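Local coordinates for mandelate racemase/muconate lactonizing enzyme, C-terminal domain protein (Paracoccus denitrificans, PDB 4DWD), which binds magnesium and is probably a hydro-lyase of the mandelate racemase/muconate lactonizing enzyme group in the enolase superfamily, at residues W221-V226 against T244-E249; Q112-L117 against P353-V358; D34-W39 against W103-K108. All coordinates share one frame; numbering follows the deposited sequence. Where two conformers were deposited one is given.

The chain begins with an antiparallel sheet, and contact 3 closes the first loop: residues 34-39, entering strand 37-42, the outermost of that sheet within this chain, meet residues 103-108 of helix 90-110. That helix leads almost at once into residues 112-117, the first half of contact 2, whose partner 353-358 comes more than 230 residues later. Contact 2 therefore spans the whole barrel domain and returns the chain to its N-terminal domain. Contact 1 lies within that span, joining two neighbouring barrel strands at 221-226 and 244-249. Contacts 2 and 3 touch through the probable hydrogen bond of Leu355 N to Asp104 OD1, whereas contact 1 sits about 31 Å from contact 2, centre to centre.

Contact 1: residues W221-V226 against T244-E249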
# COMPACT_ATOMS: atom_id res chain seq x y z
N TRP B 221 -18.79 -22.06 -1.44
CA TRP B 221 -17.70 -21.48 -2.21
C TRP B 221 -18.11 -21.16 -3.60
O TRP B 221 -19.13 -21.67 -4.09
CB TRP B 221 -16.41 -22.33 -2.17
CG TRP B 221 -16.31 -23.52 -3.07
CD1 TRP B 221 -15.67 -23.58 -4.31
CD2 TRP B 221 -16.81 -24.86 -2.82
NE1 TRP B 221 -15.72 -24.86 -4.82
CE2 TRP B 221 -16.39 -25.68 -3.96
CE3 TRP B 221 -17.50 -25.47 -1.77
CZ2 TRP B 221 -16.70 -27.03 -4.05
CZ3 TRP B 221 -17.80 -26.83 -1.88
CH2 TRP B 221 -17.41 -27.59 -2.98
N PHE B 222 -17.31 -20.31 -4.25
CA PHE B 222 -17.62 -19.70 -5.55
C PHE B 222 -16.35 -19.77 -6.37
O PHE B 222 -15.41 -19.02 -6.13
CB PHE B 222 -18.06 -18.26 -5.29
CG PHE B 222 -18.57 -17.49 -6.50
CD1 PHE B 222 -19.07 -18.10 -7.66
CD2 PHE B 222 -18.61 -16.09 -6.43
CE1 PHE B 222 -19.58 -17.33 -8.72
CE2 PHE B 222 -19.10 -15.32 -7.48
CZ PHE B 222 -19.59 -15.93 -8.62
N GLU B 223 -16.31 -20.71 -7.32
CA GLU B 223 -15.09 -21.05 -8.04
C GLU B 223 -14.98 -20.30 -9.36
O GLU B 223 -15.95 -20.20 -10.11
CB GLU B 223 -15.07 -22.57 -8.26
CG GLU B 223 -13.80 -23.12 -8.88
CD GLU B 223 -13.67 -24.63 -8.70
OE1 GLU B 223 -14.29 -25.19 -7.77
OE2 GLU B 223 -12.90 -25.24 -9.48
N GLU B 224 -13.78 -19.78 -9.62
CA GLU B 224 -13.42 -19.16 -10.90
C GLU B 224 -14.48 -18.17 -11.43
O GLU B 224 -14.95 -18.28 -12.57
CB GLU B 224 -13.09 -20.24 -11.95
CG GLU B 224 -11.89 -21.11 -11.60
CD GLU B 224 -10.56 -20.53 -12.07
OE1 GLU B 224 -10.54 -19.70 -13.02
OE2 GLU B 224 -9.51 -20.91 -11.53
N PRO B 225 -14.83 -17.15 -10.62
CA PRO B 225 -15.89 -16.23 -11.08
C PRO B 225 -15.54 -15.40 -12.33
O PRO B 225 -16.43 -15.17 -13.16
CB PRO B 225 -16.10 -15.30 -9.86
CG PRO B 225 -14.88 -15.46 -9.01
CD PRO B 225 -14.44 -16.89 -9.21
N VAL B 226 -14.29 -14.94 -12.45
CA VAL B 226 -13.88 -14.09 -13.57
C VAL B 226 -12.88 -14.83 -14.45
O VAL B 226 -12.43 -15.93 -14.10
CB VAL B 226 -13.31 -12.73 -13.08
CG1 VAL B 226 -14.36 -12.02 -12.23
CG2 VAL B 226 -12.00 -12.90 -12.31
N THR B 244 -16.54 -17.82 -0.02
CA THR B 244 -15.15 -18.11 -0.34
C THR B 244 -14.96 -18.25 -1.83
O THR B 244 -15.51 -19.17 -2.44
CB THR B 244 -14.70 -19.41 0.33
OG1 THR B 244 -14.92 -19.30 1.74
CG2 THR B 244 -13.21 -19.69 0.04
N VAL B 245 -14.21 -17.33 -2.41
CA VAL B 245 -13.86 -17.38 -3.82
C VAL B 245 -12.64 -18.27 -3.98
O VAL B 245 -11.66 -18.15 -3.24
CB VAL B 245 -13.61 -15.97 -4.37
CG1 VAL B 245 -12.95 -16.02 -5.74
CG2 VAL B 245 -14.94 -15.21 -4.41
N SER B 246 -12.71 -19.21 -4.93
CA SER B 246 -11.59 -20.12 -5.18
C SER B 246 -11.11 -20.02 -6.62
O SER B 246 -11.87 -19.67 -7.51
CB SER B 246 -11.99 -21.57 -4.83
OG SER B 246 -12.99 -22.04 -5.71
N ALA B 247 -9.83 -20.32 -6.82
CA ALA B 247 -9.24 -20.32 -8.15
C ALA B 247 -8.00 -21.17 -8.07
O ALA B 247 -7.70 -21.72 -7.01
CB ALA B 247 -8.88 -18.89 -8.58
N GLY B 248 -7.28 -21.28 -9.18
CA GLY B 248 -6.05 -22.06 -9.20
C GLY B 248 -6.05 -23.20 -10.19
O GLY B 248 -4.99 -23.73 -10.53
N GLU B 249 -7.20 -23.60 -10.69
CA GLU B 249 -7.23 -24.74 -11.59
C GLU B 249 -6.50 -24.43 -12.90
O GLU B 249 -6.03 -25.33 -13.55
CB GLU B 249 -8.65 -25.23 -11.87
CG GLU B 249 -9.54 -24.22 -12.56
CD GLU B 249 -10.53 -24.89 -13.48
OE1 GLU B 249 -10.66 -24.44 -14.64
OE2 GLU B 249 -11.18 -25.86 -13.05
O HOH W 1 -10.17 -23.28 -9.48
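Glu223 and Glu249 bring like charges together at the ends of adjacent parallel strands, part of a beta-alpha-beta unit of the enolase-type TIM barrel with helix 231-240 as the crossover. Glu223 OE2 stands 4.0 Å from Glu249 OE2, with Asp197 OD2 also near, a cluster that would probably be unfavourable without a metal or other positive charge. These three acidic residues bind calcium in this protein, although no ion is bound there in this chain. Glu249 OE1 forms a salt bridge with Lys84 of a neighbouring subunit, and Glu223 OE1 one with Lys160. An alanine in place of Glu223 would probably leave Lys160 without its carboxylate mate and the metal site one ligand short. Glu224 turns to the other strand: Gly248 N donates to Glu224 OE2 at 3.3 Å, nearly along its C-O axis, while Asn200 holds OE1. Ser246 OG, small enough to fit between its neighbours, lies 3.3 Å from Glu223 CB and at the edge of the Trp221 ring, hydrogen-bonded to Gln269. Behind these groups the strands pair through Phe222 N to Thr244 O, Ser246 N to Phe222 O and Glu224 N to Ser246 O. On the helix-facing side Val245 CG1 packs against Pro225 CG at 3.8 Å. From the second shell, Trp221 NE1 donates to the anti lone pair of Glu223 OE1 at 3.3 Å, with that oxygen in the indole plane.

Contact 2: residues Q112-L117 against P353-V358; sequences QPIYKL and PGLGIV
Ile114 and Leu355 meet tip to tip, the CD1 methyl of the isoleucine 3.7 Å from CD2 of the leucine. Ile114 gets there by placing CG1 anti to its carbonyl carbon (chi1 -73°) and extending CD1 past the Gly354 carbonyl, so that CD1 is also 3.6 Å from Leu355 N. Leu355 starts out away from residues 112-117, but its end swings back to the isoleucine; both residues bring branched apolar ends, which suit a buried place, and helix 90-110 adds Trp103 against Ile114 and Ile100 against Leu355. Pro353 lies at the exposed margin, with CB still 3.9 Å from Gln112 N. Alongside, two hydrogen bonds make one backbone bridge: Gly354 N donates to Gln112 O at 2.9 Å, and Ile114 N, the first amide of helix 114-117, finds its acceptor in Gly354 O at 3.1 Å. The positive phi of Gly354 (74°) favours glycine. Pro113 stands at the N-cap, and its CG lies over one face of the Tyr115 ring, near the rim. The bridge fastens the start of helix 114-117 to the loop before helix 361-367, joining the N-terminal capping domain to the barrel domain of the enolase fold.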
# COMPACT_ATOMS: atom_id res chain seq x y z
N GLN B 112 6.11 -49.50 -0.90
CA GLN B 112 5.26 -48.66 -0.05
C GLN B 112 4.25 -47.91 -0.88
O GLN B 112 4.57 -47.45 -1.99
CB GLN B 112 6.10 -47.63 0.72
CG GLN B 112 7.07 -48.22 1.74
CD GLN B 112 6.35 -48.90 2.90
OE1 GLN B 112 5.22 -48.55 3.24
NE2 GLN B 112 7.02 -49.86 3.53
N PRO B 113 3.02 -47.76 -0.36
CA PRO B 113 2.10 -46.83 -1.01
C PRO B 113 2.67 -45.41 -0.95
O PRO B 113 3.38 -45.06 -0.01
CB PRO B 113 0.84 -46.91 -0.14
CG PRO B 113 1.30 -47.42 1.18
CD PRO B 113 2.48 -48.30 0.90
N ILE B 114 2.33 -44.60 -1.94
CA ILE B 114 2.86 -43.24 -2.01
C ILE B 114 2.60 -42.44 -0.72
O ILE B 114 3.50 -41.77 -0.24
CB ILE B 114 2.39 -42.53 -3.29
CG1 ILE B 114 3.14 -43.14 -4.48
CG2 ILE B 114 2.63 -41.02 -3.22
CD1 ILE B 114 2.48 -42.86 -5.82
N TYR B 115 1.41 -42.54 -0.12
CA TYR B 115 1.14 -41.75 1.08
C TYR B 115 2.07 -42.08 2.25
O TYR B 115 2.35 -41.21 3.08
CB TYR B 115 -0.33 -41.84 1.52
CG TYR B 115 -0.78 -43.19 2.04
CD1 TYR B 115 -0.58 -43.55 3.38
CD2 TYR B 115 -1.46 -44.08 1.21
CE1 TYR B 115 -1.01 -44.78 3.86
CE2 TYR B 115 -1.90 -45.31 1.69
CZ TYR B 115 -1.68 -45.65 3.01
OH TYR B 115 -2.12 -46.88 3.46
N LYS B 116 2.53 -43.32 2.32
CA LYS B 116 3.50 -43.70 3.36
C LYS B 116 4.81 -42.99 3.10
O LYS B 116 5.39 -42.40 4.01
CB LYS B 116 3.68 -45.22 3.42
CG LYS B 116 2.54 -45.93 4.13
CD LYS B 116 2.70 -45.81 5.63
CE LYS B 116 1.52 -46.41 6.38
NZ LYS B 116 1.71 -46.29 7.85
N LEU B 117 5.24 -42.98 1.84
CA LEU B 117 6.47 -42.26 1.44
C LEU B 117 6.39 -40.75 1.67
O LEU B 117 7.40 -40.11 1.95
CB LEU B 117 6.84 -42.58 -0.00
CG LEU B 117 7.18 -44.06 -0.25
CD1 LEU B 117 7.45 -44.30 -1.72
CD2 LEU B 117 8.35 -44.58 0.59
N PRO B 353 1.57 -50.89 -3.06
CA PRO B 353 2.73 -50.04 -3.38
C PRO B 353 2.49 -49.09 -4.56
O PRO B 353 1.74 -49.42 -5.49
CB PRO B 353 3.82 -51.06 -3.70
CG PRO B 353 3.46 -52.23 -2.83
CD PRO B 353 1.96 -52.30 -2.96
N GLY B 354 3.12 -47.92 -4.50
CA GLY B 354 2.96 -46.92 -5.55
C GLY B 354 1.60 -46.26 -5.48
O GLY B 354 1.10 -45.98 -4.39
N LEU B 355 0.99 -46.00 -6.64
CA LEU B 355 -0.36 -45.44 -6.70
C LEU B 355 -1.42 -46.44 -6.26
O LEU B 355 -2.42 -46.06 -5.66
CB LEU B 355 -0.69 -45.03 -8.13
CG LEU B 355 0.01 -43.78 -8.64
CD1 LEU B 355 -0.20 -43.71 -10.14
CD2 LEU B 355 -0.52 -42.51 -7.96
N GLY B 356 -1.20 -47.71 -6.58
CA GLY B 356 -2.20 -48.74 -6.33
C GLY B 356 -3.27 -48.83 -7.39
O GLY B 356 -4.27 -49.50 -7.19
N ILE B 357 -3.07 -48.17 -8.53
CA ILE B 357 -4.01 -48.22 -9.65
C ILE B 357 -3.75 -49.51 -10.43
O ILE B 357 -2.59 -49.89 -10.62
CB ILE B 357 -3.92 -46.98 -10.59
CG1 ILE B 357 -5.01 -47.02 -11.65
CG2 ILE B 357 -2.57 -46.89 -11.28
CD1 ILE B 357 -6.08 -45.97 -11.54
N VAL B 358 -4.82 -50.17 -10.84
CA VAL B 358 -4.73 -51.43 -11.57
C VAL B 358 -5.23 -51.24 -13.01
O VAL B 358 -6.39 -50.87 -13.24
CB VAL B 358 -5.52 -52.55 -10.85
CG1 VAL B 358 -5.53 -53.83 -11.68
CG2 VAL B 358 -4.95 -52.80 -9.46

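Contact 3: residues D34-W39 against W103-K108; sequences DGTVGW and WDLKGK
Gly38 lies so close to helix 90-110 that a beta carbon on it would collide with Leu105 CG, which sits only 3.5 Å from Gly38 N. Glycine thus lets the strand settle against the helix, their CA atoms at Gly38 and Leu105 being 4.6 Å apart. Polar side chains from the helix hold the residues just before and just after it. Asp104, with CG anti to the backbone N (chi1 -167°), turns its carboxylate to the strand, and Trp39 N donates to the anti lone pair of Asp104 OD2, 2.9 Å away. The other oxygen, OD1, accepts from Leu355 N, so one aspartate ties together the strand and the loop that returns from the barrel. One turn on, Lys108 is extended beyond CG and its NZ donates to Val37 O at 2.8 Å; a lysine is long enough to carry its amine to the carbonyl. Leu105 pushes CD2 to 3.4 Å from Thr36 OG1, while a water bridges that hydroxyl and Leu105 O. Asp34 OD1 accepts from both Thr36 N and Thr36 OG1, closing an Asx turn that leads into the strand. Residues 103-108 run at 138° to strand 37-39, packing a helix on the sheet's outermost strand within this chain, in the alpha-plus-beta N-terminal domain of the enolase superfamily.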
# COMPACT_ATOMS: atom_id res chain seq x y z
N ASP B 34 14.04 -53.27 -14.62
CA ASP B 34 13.60 -54.56 -14.06
C ASP B 34 12.20 -54.97 -14.51
O ASP B 34 11.66 -55.97 -14.03
CB ASP B 34 13.70 -54.55 -12.52
CG ASP B 34 12.66 -53.64 -11.86
OD1 ASP B 34 12.00 -52.84 -12.56
OD2 ASP B 34 12.52 -53.73 -10.62
N GLY B 35 11.61 -54.19 -15.42
CA GLY B 35 10.28 -54.50 -15.95
C GLY B 35 9.11 -53.92 -15.17
O GLY B 35 7.96 -54.00 -15.60
N THR B 36 9.38 -53.32 -14.01
CA THR B 36 8.29 -52.67 -13.28
C THR B 36 7.82 -51.44 -14.05
O THR B 36 8.59 -50.81 -14.79
CB THR B 36 8.68 -52.29 -11.84
OG1 THR B 36 9.80 -51.40 -11.86
CG2 THR B 36 9.03 -53.53 -11.02
N VAL B 37 6.55 -51.09 -13.85
CA VAL B 37 5.89 -50.04 -14.63
C VAL B 37 5.30 -48.99 -13.69
O VAL B 37 4.72 -49.33 -12.67
CB VAL B 37 4.78 -50.64 -15.52
CG1 VAL B 37 3.94 -49.57 -16.18
CG2 VAL B 37 5.38 -51.55 -16.58
N GLY B 38 5.47 -47.72 -14.04
CA GLY B 38 4.77 -46.63 -13.36
C GLY B 38 3.86 -45.88 -14.32
O GLY B 38 4.19 -45.69 -15.49
N TRP B 39 2.71 -45.44 -13.79
CA TRP B 39 1.70 -44.75 -14.58
C TRP B 39 1.55 -43.31 -14.18
O TRP B 39 1.41 -42.99 -13.00
CB TRP B 39 0.36 -45.45 -14.43
CG TRP B 39 0.30 -46.71 -15.24
CD1 TRP B 39 0.48 -48.01 -14.82
CD2 TRP B 39 0.06 -46.79 -16.68
NE1 TRP B 39 0.35 -48.88 -15.88
CE2 TRP B 39 0.10 -48.21 -17.03
CE3 TRP B 39 -0.19 -45.85 -17.69
CZ2 TRP B 39 -0.10 -48.65 -18.33
CZ3 TRP B 39 -0.38 -46.31 -19.00
CH2 TRP B 39 -0.34 -47.68 -19.30
N TRP B 103 6.81 -41.48 -9.31
CA TRP B 103 6.34 -41.79 -7.96
C TRP B 103 5.72 -43.17 -7.85
O TRP B 103 5.91 -43.87 -6.85
CB TRP B 103 5.34 -40.74 -7.49
CG TRP B 103 6.00 -39.63 -6.71
CD1 TRP B 103 6.28 -38.34 -7.14
CD2 TRP B 103 6.46 -39.69 -5.32
NE1 TRP B 103 6.88 -37.62 -6.13
CE2 TRP B 103 7.02 -38.37 -5.02
CE3 TRP B 103 6.49 -40.68 -4.35
CZ2 TRP B 103 7.56 -38.06 -3.77
CZ3 TRP B 103 7.06 -40.36 -3.10
CH2 TRP B 103 7.57 -39.08 -2.82
N ASP B 104 4.97 -43.56 -8.87
CA ASP B 104 4.39 -44.91 -8.91
C ASP B 104 5.53 -45.95 -8.93
O ASP B 104 5.53 -46.91 -8.13
CB ASP B 104 3.47 -45.03 -10.14
CG ASP B 104 2.58 -46.27 -10.12
OD1 ASP B 104 2.26 -46.80 -9.03
OD2 ASP B 104 2.16 -46.68 -11.22
N LEU B 105 6.52 -45.74 -9.80
CA LEU B 105 7.69 -46.62 -9.84
C LEU B 105 8.45 -46.65 -8.52
O LEU B 105 8.85 -47.72 -8.06
CB LEU B 105 8.66 -46.25 -10.97
CG LEU B 105 8.38 -46.80 -12.36
CD1 LEU B 105 9.32 -46.16 -13.37
CD2 LEU B 105 8.49 -48.32 -12.37
N LYS B 106 8.64 -45.48 -7.92
CA LYS B 106 9.32 -45.37 -6.64
C LYS B 106 8.61 -46.18 -5.54
O LYS B 106 9.25 -46.90 -4.77
CB LYS B 106 9.45 -43.89 -6.26
CG LYS B 106 10.03 -43.67 -4.87
CD LYS B 106 10.16 -42.19 -4.59
CE LYS B 106 10.53 -41.97 -3.13
NZ LYS B 106 10.73 -40.52 -2.84
N GLY B 107 7.28 -46.06 -5.45
CA GLY B 107 6.52 -46.82 -4.46
C GLY B 107 6.68 -48.32 -4.68
O GLY B 107 6.85 -49.06 -3.73
N LYS B 108 6.61 -48.75 -5.93
CA LYS B 108 6.84 -50.17 -6.25
C LYS B 108 8.27 -50.60 -5.89
O LYS B 108 8.46 -51.65 -5.27
CB LYS B 108 6.50 -50.46 -7.72
CG LYS B 108 5.03 -50.25 -8.04
CD LYS B 108 4.73 -50.53 -9.50
CE LYS B 108 3.28 -50.21 -9.80
NZ LYS B 108 2.88 -50.74 -11.14
O HOH W 2 9.84 -50.11 -9.39
O HOH W 3 4.93 -53.11 -12.38